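Local coordinates for FAD:protein FMN transferase (Vibrio cholerae, PDB 6NXI) that probably transfers the FMN moiety of FAD, with magnesium as cofactor, onto a threonine hydroxyl of a target flavoprotein, at residues L95-G107 with P118-I132. Residues are numbered along the deposited sequence; the frame is centred on the assembly and turned at random. Where two conformers were deposited one is given.
With FAD (flavin-adenine dinucleotide), chain B.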
ATOM      1  N   LEU A  95     -11.502  -1.229  -1.907  1.00 22.23           N
ATOM      2  CA  LEU A  95     -10.536  -0.412  -1.159  1.00 21.27           C
ATOM      3  C   LEU A  95     -11.297   0.691  -0.464  1.00 21.45           C
ATOM      4  O   LEU A  95     -11.880   1.554  -1.152  1.00 22.52           O
ATOM      5  CB  LEU A  95      -9.475   0.187  -2.073  1.00 23.04           C
ATOM      6  CG  LEU A  95      -8.285   0.732  -1.296  1.00 22.44           C
ATOM      7  CD1 LEU A  95      -7.381  -0.412  -0.848  1.00 23.94           C
ATOM      8  CD2 LEU A  95      -7.483   1.761  -2.097  1.00 23.34           C
ATOM      9  N   ASP A  96     -11.361   0.644   0.855  1.00 21.18           N
ATOM     10  CA  ASP A  96     -12.176   1.621   1.618  1.00 22.74           C
ATOM     11  C   ASP A  96     -11.375   2.030   2.840  1.00 23.01           C
ATOM     12  O   ASP A  96     -11.389   1.341   3.801  1.00 22.18           O
ATOM     13  CB  ASP A  96     -13.567   1.070   1.944  1.00 23.98           C
ATOM     14  CG  ASP A  96     -14.486   2.149   2.530  1.00 25.53           C
ATOM     15  OD1 ASP A  96     -13.957   3.161   3.047  1.00 24.85           O
ATOM     16  OD2 ASP A  96     -15.734   1.961   2.446  1.00 27.08           O
ATOM     17  N   VAL A  97     -10.703   3.166   2.784  1.00 22.15           N
ATOM     18  CA  VAL A  97      -9.853   3.651   3.902  1.00 21.84           C
ATOM     19  C   VAL A  97     -10.701   4.005   5.135  1.00 22.85           C
ATOM     20  O   VAL A  97     -10.095   4.244   6.186  1.00 23.51           O
ATOM     21  CB  VAL A  97      -8.962   4.808   3.438  1.00 21.96           C
ATOM     22  CG1 VAL A  97      -7.953   4.293   2.428  1.00 22.66           C
ATOM     23  CG2 VAL A  97      -9.779   5.993   2.917  1.00 23.41           C
ATOM     24  N   THR A  98     -12.041   3.996   5.072  1.00 23.53           N
ATOM     25  CA  THR A  98     -12.853   4.237   6.304  1.00 24.53           C
ATOM     26  C   THR A  98     -13.069   2.918   7.053  1.00 23.90           C
ATOM     27  O   THR A  98     -13.800   2.930   8.041  1.00 24.09           O
ATOM     28  CB  THR A  98     -14.204   4.892   6.022  1.00 24.45           C
ATOM     29  OG1 THR A  98     -15.049   3.937   5.384  1.00 24.67           O
ATOM     30  CG2 THR A  98     -14.018   6.124   5.175  1.00 25.36           C
ATOM     31  N   VAL A  99     -12.365   1.828   6.708  1.00 24.31           N
ATOM     32  CA  VAL A  99     -12.496   0.559   7.479  1.00 23.59           C
ATOM     33  C   VAL A  99     -11.642   0.608   8.763  1.00 22.88           C
ATOM     34  O   VAL A  99     -11.540  -0.432   9.478  1.00 21.70           O
ATOM     35  CB  VAL A  99     -12.158  -0.716   6.675  1.00 24.63           C
ATOM     36  CG1 VAL A  99     -13.173  -0.991   5.583  1.00 25.80           C
ATOM     37  CG2 VAL A  99     -10.732  -0.727   6.173  1.00 26.01           C
ATOM     38  N   GLY A 100     -11.046   1.738   9.100  1.00 22.35           N
ATOM     39  CA  GLY A 100     -10.304   1.921  10.350  1.00 22.21           C
ATOM     40  C   GLY A 100     -10.910   1.191  11.551  1.00 22.14           C
ATOM     41  O   GLY A 100     -10.203   0.445  12.229  1.00 22.25           O
ATOM     42  N   PRO A 101     -12.175   1.443  11.923  1.00 21.92           N
ATOM     43  CA  PRO A 101     -12.774   0.813  13.103  1.00 22.86           C
ATOM     44  C   PRO A 101     -12.699  -0.713  13.047  1.00 23.22           C
ATOM     45  O   PRO A 101     -12.567  -1.300  14.127  1.00 21.97           O
ATOM     46  CB  PRO A 101     -14.227   1.370  13.102  1.00 23.61           C
ATOM     47  CG  PRO A 101     -14.103   2.691  12.347  1.00 23.99           C
ATOM     48  CD  PRO A 101     -13.116   2.345  11.253  1.00 22.80           C
ATOM     49  N   LEU A 102     -12.797  -1.307  11.851  1.00 22.22           N
ATOM     50  CA  LEU A 102     -12.770  -2.786  11.669  1.00 21.89           C
ATOM     51  C   LEU A 102     -11.337  -3.291  11.726  1.00 21.92           C
ATOM     52  O   LEU A 102     -11.068  -4.287  12.399  1.00 20.83           O
ATOM     53  CB  LEU A 102     -13.447  -3.118  10.341  1.00 22.30           C
ATOM     54  CG  LEU A 102     -14.922  -2.701  10.245  1.00 22.97           C
ATOM     55  CD1 LEU A 102     -15.367  -2.635   8.817  1.00 23.89           C
ATOM     56  CD2 LEU A 102     -15.791  -3.681  11.000  1.00 23.30           C
ATOM     57  N   VAL A 103     -10.413  -2.586  11.095  1.00 21.72           N
ATOM     58  CA  VAL A 103      -8.973  -2.960  11.201  1.00 21.06           C
ATOM     59  C   VAL A 103      -8.587  -2.986  12.690  1.00 20.51           C
ATOM     60  O   VAL A 103      -7.915  -3.898  13.172  1.00 21.03           O
ATOM     61  CB  VAL A 103      -8.123  -1.952  10.423  1.00 21.39           C
ATOM     62  CG1 VAL A 103      -6.641  -2.120  10.693  1.00 20.85           C
ATOM     63  CG2 VAL A 103      -8.432  -2.011   8.925  1.00 22.42           C
ATOM     64  N   ASN A 104      -9.025  -1.973  13.426  1.00 21.12           N
ATOM     65  CA  ASN A 104      -8.698  -1.823  14.849  1.00 21.06           C
ATOM     66  C   ASN A 104      -9.390  -2.946  15.623  1.00 20.51           C
ATOM     67  O   ASN A 104      -8.714  -3.584  16.436  1.00 21.01           O
ATOM     68  CB  ASN A 104      -9.092  -0.452  15.362  1.00 21.79           C
ATOM     69  CG  ASN A 104      -8.287   0.676  14.736  1.00 24.08           C
ATOM     70  OD1 ASN A 104      -7.368   0.440  13.971  1.00 26.76           O
ATOM     71  ND2 ASN A 104      -8.740   1.904  14.970  1.00 25.25           N
ATOM     72  N   LEU A 105     -10.663  -3.222  15.341  1.00 20.93           N
ATOM     73  CA  LEU A 105     -11.406  -4.316  16.035  1.00 21.15           C
ATOM     74  C   LEU A 105     -10.647  -5.643  15.932  1.00 21.44           C
ATOM     75  O   LEU A 105     -10.597  -6.400  16.927  1.00 21.34           O
ATOM     76  CB  LEU A 105     -12.809  -4.409  15.448  1.00 21.34           C
ATOM     77  CG  LEU A 105     -13.702  -5.483  16.068  1.00 22.00           C
ATOM     78  CD1 LEU A 105     -14.111  -5.118  17.492  1.00 23.29           C
ATOM     79  CD2 LEU A 105     -14.922  -5.726  15.211  1.00 23.11           C
ATOM     80  N   TRP A 106     -10.179  -5.970  14.739  1.00 21.39           N
ATOM     81  CA  TRP A 106      -9.583  -7.294  14.472  1.00 21.91           C
ATOM     82  C   TRP A 106      -8.146  -7.400  14.980  1.00 23.36           C
ATOM     83  O   TRP A 106      -7.578  -8.472  14.853  1.00 23.29           O
ATOM     84  CB  TRP A 106      -9.739  -7.635  12.994  1.00 21.97           C
ATOM     85  CG  TRP A 106     -11.156  -7.973  12.656  1.00 21.82           C
ATOM     86  CD1 TRP A 106     -12.045  -7.241  11.931  1.00 23.18           C
ATOM     87  CD2 TRP A 106     -11.891  -9.126  13.109  1.00 23.03           C
ATOM     88  NE1 TRP A 106     -13.256  -7.860  11.893  1.00 23.95           N
ATOM     89  CE2 TRP A 106     -13.186  -9.026  12.569  1.00 23.52           C
ATOM     90  CE3 TRP A 106     -11.524 -10.274  13.812  1.00 23.09           C
ATOM     91  CZ2 TRP A 106     -14.157  -9.996  12.780  1.00 24.01           C
ATOM     92  CZ3 TRP A 106     -12.485 -11.246  14.006  1.00 24.22           C
ATOM     93  CH2 TRP A 106     -13.772 -11.085  13.496  1.00 25.00           C
ATOM     94  N   GLY A 107      -7.537  -6.299  15.432  1.00 22.11           N
ATOM     95  CA  GLY A 107      -6.229  -6.328  16.106  1.00 22.17           C
ATOM     96  C   GLY A 107      -5.097  -5.812  15.253  1.00 23.15           C
ATOM     97  O   GLY A 107      -3.929  -6.114  15.617  1.00 24.87           O
ATOM     98  N   PRO A 118     -14.414 -10.914  18.321  1.00 27.07           N
ATOM     99  CA  PRO A 118     -15.509  -9.960  18.509  1.00 28.39           C
ATOM    100  C   PRO A 118     -16.879 -10.616  18.313  1.00 28.97           C
ATOM    101  O   PRO A 118     -17.004 -11.454  17.467  1.00 30.16           O
ATOM    102  CB  PRO A 118     -15.336  -8.951  17.374  1.00 28.85           C
ATOM    103  CG  PRO A 118     -13.973  -9.188  16.829  1.00 28.75           C
ATOM    104  CD  PRO A 118     -13.498 -10.563  17.238  1.00 27.77           C
ATOM    105  N   THR A 119     -17.855 -10.228  19.112  1.00 30.65           N
ATOM    106  CA  THR A 119     -19.263 -10.634  18.968  1.00 32.66           C
ATOM    107  C   THR A 119     -19.815 -10.027  17.680  1.00 31.52           C
ATOM    108  O   THR A 119     -19.288  -8.996  17.194  1.00 28.02           O
ATOM    109  CB  THR A 119     -20.116 -10.252  20.184  1.00 35.59           C
ATOM    110  OG1 THR A 119     -20.273  -8.839  20.242  1.00 33.90           O
ATOM    111  CG2 THR A 119     -19.527 -10.721  21.499  1.00 35.93           C
ATOM    112  N   ASP A 120     -20.876 -10.636  17.164  1.00 32.38           N
ATOM    113  CA  ASP A 120     -21.609 -10.093  15.995  1.00 32.91           C
ATOM    114  C   ASP A 120     -22.117  -8.695  16.372  1.00 32.60           C
ATOM    115  O   ASP A 120     -22.084  -7.799  15.512  1.00 29.31           O
ATOM    116  CB  ASP A 120     -22.722 -11.047  15.545  1.00 34.76           C
ATOM    117  CG  ASP A 120     -22.236 -12.181  14.649  1.00 36.49           C
ATOM    118  OD1 ASP A 120     -21.032 -12.455  14.612  1.00 39.42           O
ATOM    119  OD2 ASP A 120     -23.091 -12.820  14.009  1.00 42.57           O
ATOM    120  N   GLU A 121     -22.487  -8.469  17.635  1.00 33.02           N
ATOM    121  CA  GLU A 121     -22.975  -7.124  18.040  1.00 34.23           C
ATOM    122  C   GLU A 121     -21.853  -6.091  17.995  1.00 31.79           C
ATOM    123  O   GLU A 121     -22.105  -4.966  17.510  1.00 29.88           O
ATOM    124  CB  GLU A 121     -23.588  -7.129  19.435  1.00 38.61           C
ATOM    125  CG  GLU A 121     -24.896  -7.866  19.468  1.00 42.25           C
ATOM    126  CD  GLU A 121     -24.817  -9.371  19.658  1.00 45.51           C
ATOM    127  OE1 GLU A 121     -23.701  -9.984  19.515  1.00 47.76           O
ATOM    128  OE2 GLU A 121     -25.875  -9.938  19.971  1.00 50.80           O
ATOM    129  N   GLU A 122     -20.657  -6.401  18.500  1.00 30.01           N
ATOM    130  CA  GLU A 122     -19.510  -5.456  18.436  0.60 30.35           C
ATOM    131  C   GLU A 122     -19.143  -5.224  16.973  1.00 28.80           C
ATOM    132  O   GLU A 122     -18.801  -4.063  16.594  1.00 27.23           O
ATOM    133  CB  GLU A 122     -18.298  -5.983  19.211  0.60 30.49           C
ATOM    134  CG  GLU A 122     -17.193  -4.936  19.325  0.60 32.40           C
ATOM    135  CD  GLU A 122     -16.022  -5.192  20.264  0.60 34.58           C
ATOM    136  OE1 GLU A 122     -15.578  -6.346  20.343  0.60 35.48           O
ATOM    137  OE2 GLU A 122     -15.510  -4.210  20.880  0.60 38.03           O
ATOM    138  N   LEU A 123     -19.135  -6.310  16.190  1.00 27.19           N
ATOM    139  CA  LEU A 123     -18.761  -6.186  14.755  1.00 27.21           C
ATOM    140  C   LEU A 123     -19.766  -5.217  14.094  1.00 27.48           C
ATOM    141  O   LEU A 123     -19.356  -4.298  13.384  1.00 26.82           O
ATOM    142  CB  LEU A 123     -18.784  -7.563  14.100  1.00 27.61           C
ATOM    143  CG  LEU A 123     -18.567  -7.588  12.599  1.00 28.49           C
ATOM    144  CD1 LEU A 123     -17.224  -6.957  12.266  1.00 29.03           C
ATOM    145  CD2 LEU A 123     -18.626  -8.999  12.060  1.00 30.92           C
ATOM    146  N   ASN A 124     -21.058  -5.460  14.301  1.00 27.51           N
ATOM    147  CA  ASN A 124     -22.134  -4.677  13.645  1.00 29.69           C
ATOM    148  C   ASN A 124     -22.008  -3.213  14.055  1.00 29.40           C
ATOM    149  O   ASN A 124     -22.221  -2.351  13.189  1.00 30.67           O
ATOM    150  CB  ASN A 124     -23.531  -5.260  13.884  1.00 31.49           C
ATOM    151  CG  ASN A 124     -23.769  -6.491  13.036  1.00 33.06           C
ATOM    152  OD1 ASN A 124     -23.050  -6.738  12.073  1.00 34.75           O
ATOM    153  ND2 ASN A 124     -24.720  -7.313  13.437  1.00 35.66           N
ATOM    154  N   ALA A 125     -21.688  -2.920  15.311  1.00 29.73           N
ATOM    155  CA  ALA A 125     -21.483  -1.531  15.789  1.00 30.25           C
ATOM    156  C   ALA A 125     -20.322  -0.871  15.032  1.00 29.38           C
ATOM    157  O   ALA A 125     -20.387   0.314  14.694  1.00 28.76           O
ATOM    158  CB  ALA A 125     -21.234  -1.516  17.268  1.00 31.94           C
ATOM    159  N   ARG A 126     -19.259  -1.626  14.745  1.00 27.80           N
ATOM    160  CA  ARG A 126     -18.103  -1.023  14.042  1.00 27.58           C
ATOM    161  C   ARG A 126     -18.411  -0.854  12.563  1.00 27.19           C
ATOM    162  O   ARG A 126     -17.959   0.144  11.991  1.00 26.51           O
ATOM    163  CB  ARG A 126     -16.861  -1.903  14.212  1.00 28.18           C
ATOM    164  CG  ARG A 126     -16.396  -1.993  15.656  1.00 30.20           C
ATOM    165  CD  ARG A 126     -15.433  -0.922  16.071  1.00 29.09           C
ATOM    166  NE  ARG A 126     -15.029  -1.186  17.453  1.00 29.31           N
ATOM    167  CZ  ARG A 126     -13.763  -1.242  17.905  1.00 29.40           C
ATOM    168  NH1 ARG A 126     -12.732  -1.053  17.091  1.00 27.14           N
ATOM    169  NH2 ARG A 126     -13.549  -1.427  19.193  1.00 30.27           N
ATOM    170  N   ARG A 127     -19.095  -1.811  11.950  1.00 26.17           N
ATOM    171  CA  ARG A 127     -19.547  -1.703  10.542  1.00 26.51           C
ATOM    172  C   ARG A 127     -20.446  -0.491  10.370  1.00 26.43           C
ATOM    173  O   ARG A 127     -20.321   0.171   9.331  1.00 28.25           O
ATOM    174  CB  ARG A 127     -20.284  -2.957  10.084  1.00 28.50           C
ATOM    175  CG  ARG A 127     -19.387  -4.167   9.958  1.00 29.27           C
ATOM    176  CD  ARG A 127     -20.166  -5.414   9.726  1.00 34.33           C
ATOM    177  NE  ARG A 127     -20.588  -5.533   8.355  1.00 37.65           N
ATOM    178  CZ  ARG A 127     -21.517  -6.395   7.962  1.00 42.29           C
ATOM    179  NH1 ARG A 127     -22.165  -7.152   8.839  1.00 45.15           N
ATOM    180  NH2 ARG A 127     -21.805  -6.486   6.685  1.00 45.38           N
ATOM    181  N   ALA A 128     -21.228  -0.134  11.387  1.00 27.24           N
ATOM    182  CA  ALA A 128     -22.189   0.982  11.268  1.00 28.33           C
ATOM    183  C   ALA A 128     -21.441   2.312  11.158  1.00 29.16           C
ATOM    184  O   ALA A 128     -22.092   3.284  10.748  1.00 30.69           O
ATOM    185  CB  ALA A 128     -23.137   0.991  12.429  1.00 29.29           C
ATOM    186  N   ILE A 129     -20.179   2.385  11.598  1.00 26.95           N
ATOM    187  CA  ILE A 129     -19.385   3.644  11.573  1.00 27.49           C
ATOM    188  C   ILE A 129     -18.289   3.542  10.506  1.00 27.49           C
ATOM    189  O   ILE A 129     -17.323   4.254  10.639  1.00 27.81           O
ATOM    190  CB  ILE A 129     -18.828   3.980  12.968  1.00 27.91           C
ATOM    191  CG1 ILE A 129     -17.934   2.860  13.519  1.00 28.51           C
ATOM    192  CG2 ILE A 129     -19.955   4.313  13.920  1.00 29.57           C
ATOM    193  CD1 ILE A 129     -17.085   3.241  14.709  1.00 28.56           C
ATOM    194  N   THR A 130     -18.465   2.707   9.487  1.00 28.42           N
ATOM    195  CA  THR A 130     -17.564   2.609   8.316  1.00 28.75           C
ATOM    196  C   THR A 130     -18.357   2.897   7.039  1.00 29.03           C
ATOM    197  O   THR A 130     -19.586   2.746   7.007  1.00 29.49           O
ATOM    198  CB  THR A 130     -16.881   1.239   8.254  1.00 29.00           C
ATOM    199  OG1 THR A 130     -17.909   0.332   7.864  1.00 32.67           O
ATOM    200  CG2 THR A 130     -16.260   0.872   9.573  1.00 28.17           C
ATOM    201  N   GLY A 131     -17.675   3.376   6.010  1.00 27.63           N
ATOM    202  CA  GLY A 131     -18.250   3.550   4.676  1.00 26.90           C
ATOM    203  C   GLY A 131     -17.718   4.798   4.043  1.00 27.08           C
ATOM    204  O   GLY A 131     -17.762   5.865   4.698  1.00 26.69           O
ATOM    205  N   ILE A 132     -17.170   4.636   2.842  1.00 27.65           N
ATOM    206  CA  ILE A 132     -16.528   5.712   2.048  1.00 27.37           C
ATOM    207  C   ILE A 132     -17.530   6.863   1.864  1.00 29.51           C
ATOM    208  O   ILE A 132     -17.061   7.988   1.695  1.00 29.31           O
ATOM    209  CB  ILE A 132     -16.021   5.138   0.706  1.00 28.52           C
ATOM    210  CG1 ILE A 132     -14.980   6.057   0.060  1.00 29.33           C
ATOM    211  CG2 ILE A 132     -17.166   4.841  -0.236  1.00 30.47           C
ATOM    212  CD1 ILE A 132     -13.649   6.065   0.748  1.00 29.07           C
TER
HETATM  213  PA  FAD B 500      -1.620  -3.448   2.426  1.00 22.05           P
HETATM  214  O1A FAD B 500      -1.976  -4.812   1.954  1.00 24.13           O
HETATM  215  O2A FAD B 500      -0.995  -2.488   1.492  1.00 20.86           O
HETATM  216  O5B FAD B 500      -2.900  -2.744   3.075  1.00 22.90           O
HETATM  217  C5B FAD B 500      -3.415  -3.399   4.264  1.00 22.16           C
HETATM  218  C4B FAD B 500      -3.676  -2.401   5.366  1.00 22.37           C
HETATM  219  O4B FAD B 500      -4.660  -1.410   4.982  1.00 23.87           O
HETATM  220  C3B FAD B 500      -4.227  -3.075   6.622  1.00 22.28           C
HETATM  221  O3B FAD B 500      -3.153  -3.414   7.501  1.00 23.50           O
HETATM  222  C2B FAD B 500      -5.184  -2.020   7.190  1.00 22.17           C
HETATM  223  O2B FAD B 500      -4.488  -1.057   7.950  1.00 23.01           O
HETATM  224  C1B FAD B 500      -5.732  -1.381   5.921  1.00 23.37           C
HETATM  225  N9A FAD B 500      -6.869  -2.031   5.307  1.00 22.93           N
HETATM  226  C8A FAD B 500      -7.363  -3.326   5.522  1.00 21.95           C
HETATM  227  N7A FAD B 500      -8.330  -3.620   4.687  1.00 22.65           N
HETATM  228  C5A FAD B 500      -8.539  -2.490   3.923  1.00 21.88           C
HETATM  229  C6A FAD B 500      -9.456  -2.203   2.900  1.00 22.87           C
HETATM  230  N6A FAD B 500     -10.334  -3.089   2.398  1.00 23.64           N
HETATM  231  N1A FAD B 500      -9.348  -0.990   2.321  1.00 22.41           N
HETATM  232  C2A FAD B 500      -8.453  -0.110   2.813  1.00 21.94           C
HETATM  233  N3A FAD B 500      -7.533  -0.273   3.772  1.00 22.57           N
HETATM  234  C4A FAD B 500      -7.642  -1.506   4.298  1.00 22.14           C
HETATM  235  N1  FAD B 500       2.626   0.151  12.044  1.00 26.98           N
HETATM  236  C2  FAD B 500       3.036   0.166  13.359  1.00 29.64           C
HETATM  237  O2  FAD B 500       3.068  -0.896  14.019  1.00 29.26           O
HETATM  238  N3  FAD B 500       3.444   1.309  13.970  1.00 28.29           N
HETATM  239  C4  FAD B 500       3.452   2.520  13.327  1.00 29.02           C
HETATM  240  O4  FAD B 500       3.795   3.536  13.915  1.00 31.52           O
HETATM  241  C4X FAD B 500       3.009   2.552  11.963  1.00 26.44           C
HETATM  242  N5  FAD B 500       2.991   3.703  11.324  1.00 25.72           N
HETATM  243  C5X FAD B 500       2.554   3.712  10.019  1.00 24.85           C
HETATM  244  C6  FAD B 500       2.503   4.937   9.323  1.00 25.15           C
HETATM  245  C7  FAD B 500       2.082   5.036   8.014  1.00 25.26           C
HETATM  246  C7M FAD B 500       2.059   6.383   7.327  1.00 26.33           C
HETATM  247  C8  FAD B 500       1.702   3.851   7.340  1.00 23.59           C
HETATM  248  C8M FAD B 500       1.217   3.883   5.914  1.00 25.24           C
HETATM  249  C9  FAD B 500       1.742   2.629   8.020  1.00 23.77           C
HETATM  250  C9A FAD B 500       2.171   2.529   9.351  1.00 24.19           C
HETATM  251  N10 FAD B 500       2.199   1.326  10.068  1.00 26.22           N
HETATM  252  C10 FAD B 500       2.615   1.293  11.387  1.00 25.71           C
HETATM  253  C1' FAD B 500       1.870   0.054   9.389  1.00 28.54           C
HETATM  254  C2' FAD B 500       0.417  -0.185   9.189  1.00 29.15           C
HETATM  255  O2' FAD B 500      -0.248  -0.307  10.442  1.00 29.82           O
HETATM  256  C3' FAD B 500       0.227  -1.491   8.397  1.00 27.88           C
HETATM  257  O3' FAD B 500       0.706  -2.618   9.095  1.00 28.85           O
HETATM  258  C4' FAD B 500       0.955  -1.528   7.067  1.00 29.45           C
HETATM  259  O4' FAD B 500       0.861  -0.254   6.449  1.00 27.38           O
HETATM  260  C5' FAD B 500       0.454  -2.654   6.183  1.00 27.11           C
HETATM  261  O5' FAD B 500       1.048  -2.487   4.871  1.00 27.88           O
HETATM  262  P   FAD B 500       0.938  -3.664   3.820  1.00 25.29           P
HETATM  263  O1P FAD B 500       1.244  -4.959   4.426  1.00 28.57           O
HETATM  264  O2P FAD B 500       1.685  -3.093   2.635  1.00 26.96           O
HETATM  265  O3P FAD B 500      -0.639  -3.632   3.634  1.00 26.71           O
HETATM  266  O   HOH W   1     -14.731   4.785   9.774  1.00 26.79           O
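Arg-126 of helix 120-127 inserts as a knob among Pro-101, Leu-102, Asn-104 and Leu-105 of helix 100-105, an example of two short helices joined by both apolar packing and a polar anchor. A turn about its CB-CG bond (chi2 -89°) brings the guanidinium alongside the Pro-101 carbonyl; NH1 donates to Pro-101 O at 3.0 Å, in the carbonyl plane, while that oxygen also accepts the helical bond from Leu-105 N. Leu-105 CD1 lies 3.9 Å above the centre of the guanidinium plane, and Glu-111 forms a salt bridge with NH1. Beside it, Leu-102 CD2 packs at 3.8 Å against Leu-123 CD1, the two side chains meeting at about a right angle.

At the end where helix 100-105 finishes, Pro-118 fills the angle between Leu-105 and Trp-106. Its CG stands 3.8 Å from the centroid of the indole six-membered ring, over the face, a CH-pi contact; Trp-106 NE1 is bound by Gly-248 O. The helices run nearly antiparallel, at 150°, so the start of one segment meets the end of the other. There Gly-131 N donates to Thr-98 OG1 at 2.8 Å, and Ile-132 N gives Asp-96 OD2 a weak, bent bond.

The two acceptors are themselves bound to each other, which restrains their rotation: Asp-96 OD1 receives Thr-98 N, closing an Asx turn, and also Thr-98 OG1 at 2.7 Å; both come from the same face of the carboxylate. Its proton committed to Asp-96, Thr-98 OG1 can serve as acceptor for Gly-131 N. A water links Thr-98 O with Ile-129 O.

Asp-96 N donates to FAD N1A at 3.0 Å, and Val-99 CG2 packs on the adenine. The turn whose backbone N-H binds adenine is therefore held by side-chain acceptors that take the Gly-131 and Ile-132 N-H groups.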